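Local coordinates for protein CT263 (Chlamydia trachomatis, PDB 4QAS) that probably hydrolyses the N-glycosidic bond of futalosine-type nucleosides, as an MTAN-like nucleosidase serving menaquinone synthesis through the futalosine pathway, at residues T90-E98 with E106-I114. The protein carries 1 engineered substitution. Residues are numbered along the deposited sequence; the frame is centred on the assembly and turned at random.
Sequences TYTITSVKE and EEELEVTPI
Lys-97 CG sits over one face of the Glu-108 carboxylate, 3.6 Å from CD, while Ser-95 OG meets its edge, giving a 2.8 Å hydrogen bond to the anti lone pair of Glu-108 OE1. An extended chain with CG opposite the backbone N (chi1 -171°) carries that carboxylate across to the partner strand. Lys-97 instead bends at chi3 and sends NZ toward Glu-106 OE2, a long salt bridge of 3.9 Å. The bent chain of Glu-110 lays its carboxylate face against Thr-94 O, 3.0 Å from Glu-110 CD; both are acceptors, so this is no hydrogen bond. On the other face of the ribbon Glu-98 and the poorly ordered Glu-107 run side by side, touching through aliphatic carbon, Glu-98 CB to Glu-107 CG.

Between these faces runs antiparallel pairing. Val-96 and Leu-109 exchange two nearly straight backbone bonds; Glu-98 and Glu-107 exchange two more, the one from Glu-98 N distinctly bent (130°). The regular ladder ends at Ser-95 and Glu-110; at the corner, Val-111 N still donates to Thr-94 O (2.9 Å). In the conformer described, Val-111 CG2 lies beside Ile-93 CG2. Thr-92 OG1 then accepts a straight bond from Ile-114 N (2.9 Å), and a water joins that hydroxyl to Ile-93 O and Thr-112 O, bridging the place where the backbones have parted.

This is a beta hairpin in which 106-110 pairs, within the chain's sheet, only with 90-99, itself also paired with 119-124 and 158-167. Phe-145 of helix 144-153 packs against Glu-98, Glu-107 and Leu-109, and Ala-148 touches Val-111; Met-160 O is hydrogen-bonded to Thr-92 OG1, and Ser-159 OG to Thr-112 O.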
loop_
_atom_site.group_PDB
_atom_site.type_symbol
_atom_site.label_atom_id
_atom_site.label_comp_id
_atom_site.label_asym_id
_atom_site.label_seq_id
_atom_site.Cartn_x
_atom_site.Cartn_y
_atom_site.Cartn_z
ATOM N N THR A 90 6.822 -9.145 -10.212
ATOM C CA THR A 90 5.924 -9.872 -9.340
ATOM C C THR A 90 5.080 -10.831 -10.162
ATOM O O THR A 90 4.475 -10.427 -11.158
ATOM C CB THR A 90 5.037 -8.868 -8.617
ATOM O OG1 THR A 90 5.878 -7.846 -8.062
ATOM C CG2 THR A 90 4.220 -9.567 -7.559
ATOM N N TYR A 91 5.044 -12.087 -9.745
ATOM C CA TYR A 91 4.263 -13.127 -10.386
ATOM C C TYR A 91 3.305 -13.726 -9.376
ATOM O O TYR A 91 3.531 -13.676 -8.169
ATOM C CB TYR A 91 5.175 -14.250 -10.878
ATOM C CG TYR A 91 6.100 -13.855 -11.976
ATOM C CD1 TYR A 91 7.354 -13.329 -11.721
ATOM C CD2 TYR A 91 5.739 -14.051 -13.308
ATOM C CE1 TYR A 91 8.213 -13.002 -12.739
ATOM C CE2 TYR A 91 6.601 -13.733 -14.341
ATOM C CZ TYR A 91 7.844 -13.195 -14.055
ATOM O OH TYR A 91 8.751 -12.856 -15.047
ATOM N N THR A 92 2.245 -14.310 -9.917
ATOM C CA THR A 92 1.424 -15.243 -9.166
ATOM C C THR A 92 1.723 -16.656 -9.631
ATOM O O THR A 92 2.069 -16.877 -10.785
ATOM C CB THR A 92 -0.072 -14.901 -9.270
ATOM O OG1 THR A 92 -0.785 -15.721 -8.323
ATOM C CG2 THR A 92 -0.622 -15.053 -10.660
ATOM N N ILE A 93 1.623 -17.603 -8.725
ATOM C CA ILE A 93 2.043 -18.987 -8.976
ATOM C C ILE A 93 0.858 -19.865 -9.346
ATOM O O ILE A 93 -0.215 -19.805 -8.719
ATOM C CB ILE A 93 2.779 -19.517 -7.742
ATOM C CG1 ILE A 93 3.939 -18.594 -7.384
ATOM C CG2 ILE A 93 3.206 -20.952 -7.945
ATOM C CD1 ILE A 93 4.940 -18.340 -8.532
ATOM N N THR A 94 1.043 -20.707 -10.366
ATOM C CA THR A 94 0.012 -21.652 -10.772
ATOM C C THR A 94 0.191 -22.991 -10.089
ATOM O O THR A 94 -0.795 -23.616 -9.693
ATOM C CB THR A 94 0.046 -21.817 -12.291
ATOM O OG1 THR A 94 1.362 -22.207 -12.703
ATOM C CG2 THR A 94 -0.303 -20.491 -12.960
ATOM N N SER A 95 1.420 -23.473 -9.985
ATOM C CA SER A 95 1.708 -24.691 -9.247
ATOM C C SER A 95 3.080 -24.554 -8.615
ATOM O O SER A 95 3.944 -23.821 -9.099
ATOM C CB SER A 95 1.614 -25.942 -10.124
ATOM O OG SER A 95 2.732 -26.017 -10.970
ATOM N N VAL A 96 3.248 -25.256 -7.504
ATOM C CA VAL A 96 4.494 -25.281 -6.772
ATOM C C VAL A 96 4.933 -26.733 -6.611
ATOM O O VAL A 96 4.116 -27.608 -6.266
ATOM C CB VAL A 96 4.363 -24.554 -5.423
ATOM C CG1 VAL A 96 3.248 -25.145 -4.563
ATOM C CG2 VAL A 96 5.691 -24.526 -4.712
ATOM N N LYS A 97 6.199 -26.989 -6.878
ATOM C CA LYS A 97 6.801 -28.315 -6.764
ATOM C C LYS A 97 7.835 -28.260 -5.656
ATOM O O LYS A 97 8.672 -27.355 -5.649
ATOM C CB LYS A 97 7.587 -28.656 -8.040
ATOM C CG LYS A 97 6.808 -28.905 -9.312
ATOM C CD LYS A 97 7.750 -29.405 -10.425
ATOM C CE LYS A 97 8.844 -28.388 -10.755
ATOM N NZ LYS A 97 9.749 -28.818 -11.859
ATOM N N GLU A 98 7.820 -29.229 -4.745
ATOM C CA GLU A 98 8.972 -29.470 -3.882
ATOM C C GLU A 98 9.878 -30.437 -4.618
ATOM O O GLU A 98 9.413 -31.463 -5.146
ATOM C CB GLU A 98 8.558 -30.065 -2.541
ATOM C CG GLU A 98 9.725 -30.291 -1.555
ATOM C CD GLU A 98 10.234 -29.002 -0.900
ATOM O OE1 GLU A 98 9.412 -28.115 -0.601
ATOM O OE2 GLU A 98 11.458 -28.868 -0.675
ATOM N N GLU A 106 9.838 -35.593 -6.546
ATOM C CA GLU A 106 9.094 -34.350 -6.517
ATOM C C GLU A 106 7.682 -34.598 -6.025
ATOM O O GLU A 106 7.131 -35.701 -6.137
ATOM C CB GLU A 106 8.956 -33.727 -7.932
ATOM C CG GLU A 106 10.241 -33.455 -8.673
ATOM C CD GLU A 106 10.001 -32.766 -10.014
ATOM O OE1 GLU A 106 8.833 -32.700 -10.456
ATOM O OE2 GLU A 106 10.977 -32.284 -10.625
ATOM N N GLU A 107 7.101 -33.559 -5.459
ATOM C CA GLU A 107 5.675 -33.472 -5.245
ATOM C C GLU A 107 5.250 -32.140 -5.848
ATOM O O GLU A 107 6.087 -31.258 -6.084
ATOM C CB GLU A 107 5.327 -33.579 -3.752
ATOM C CG GLU A 107 6.193 -32.745 -2.825
ATOM C CD GLU A 107 5.920 -33.037 -1.353
ATOM O OE1 GLU A 107 4.900 -33.693 -1.052
ATOM O OE2 GLU A 107 6.723 -32.604 -0.498
ATOM N N GLU A 108 3.971 -31.996 -6.135
ATOM C CA GLU A 108 3.507 -30.780 -6.789
ATOM C C GLU A 108 2.065 -30.525 -6.422
ATOM O O GLU A 108 1.259 -31.464 -6.366
ATOM C CB GLU A 108 3.654 -30.882 -8.316
ATOM C CG GLU A 108 3.388 -29.570 -9.043
ATOM C CD GLU A 108 3.555 -29.679 -10.561
ATOM O OE1 GLU A 108 3.221 -28.717 -11.285
ATOM O OE2 GLU A 108 4.003 -30.751 -11.027
ATOM N N LEU A 109 1.735 -29.262 -6.165
ATOM C CA LEU A 109 0.384 -28.838 -5.874
ATOM C C LEU A 109 0.026 -27.603 -6.669
ATOM O O LEU A 109 0.832 -26.673 -6.799
ATOM C CB LEU A 109 0.207 -28.518 -4.404
ATOM C CG LEU A 109 0.169 -29.705 -3.447
ATOM C CD1 LEU A 109 0.191 -29.142 -2.023
ATOM C CD2 LEU A 109 -1.025 -30.595 -3.679
ATOM N N GLU A 110 -1.201 -27.570 -7.158
ATOM C CA GLU A 110 -1.738 -26.365 -7.750
ATOM C C GLU A 110 -1.996 -25.327 -6.659
ATOM O O GLU A 110 -2.346 -25.655 -5.518
ATOM C CB GLU A 110 -3.049 -26.665 -8.471
ATOM C CG GLU A 110 -3.397 -25.641 -9.538
ATOM C CD GLU A 110 -2.519 -25.771 -10.789
ATOM O OE1 GLU A 110 -2.608 -24.888 -11.677
ATOM O OE2 GLU A 110 -1.797 -26.772 -10.911
ATOM N N VAL A 111 -1.815 -24.060 -7.030
ATOM C CA VAL A 111 -2.185 -22.974 -6.139
ATOM C C VAL A 111 -3.056 -22.007 -6.918
ATOM O O VAL A 111 -3.137 -22.029 -8.147
ATOM C CB VAL A 111 -0.998 -22.256 -5.461
ATOM C CG1 VAL A 111 -0.436 -23.088 -4.322
ATOM C CG2 VAL A 111 0.065 -21.980 -6.462
ATOM N N THR A 112 -3.799 -21.213 -6.161
ATOM C CA THR A 112 -4.866 -20.397 -6.743
ATOM C C THR A 112 -4.267 -19.101 -7.279
ATOM O O THR A 112 -3.756 -18.293 -6.487
ATOM C CB THR A 112 -5.893 -20.085 -5.680
ATOM O OG1 THR A 112 -6.461 -21.322 -5.219
ATOM C CG2 THR A 112 -6.997 -19.183 -6.235
ATOM N N PRO A 113 -4.329 -18.829 -8.585
ATOM C CA PRO A 113 -3.684 -17.617 -9.092
ATOM C C PRO A 113 -4.458 -16.364 -8.725
ATOM O O PRO A 113 -5.687 -16.333 -8.688
ATOM C CB PRO A 113 -3.661 -17.815 -10.612
ATOM C CG PRO A 113 -4.020 -19.220 -10.837
ATOM C CD PRO A 113 -4.880 -19.633 -9.683
ATOM N N ILE A 114 -3.701 -15.314 -8.472
ATOM C CA ILE A 114 -4.235 -14.004 -8.124
ATOM C C ILE A 114 -4.543 -13.262 -9.413
ATOM O O ILE A 114 -3.706 -13.253 -10.331
ATOM C CB ILE A 114 -3.201 -13.244 -7.295
ATOM C CG1 ILE A 114 -3.095 -13.924 -5.936
ATOM C CG2 ILE A 114 -3.548 -11.750 -7.170
ATOM C CD1 ILE A 114 -1.841 -13.658 -5.250
HETATM O O HOH W 1 -1.003 -18.155 -6.681
#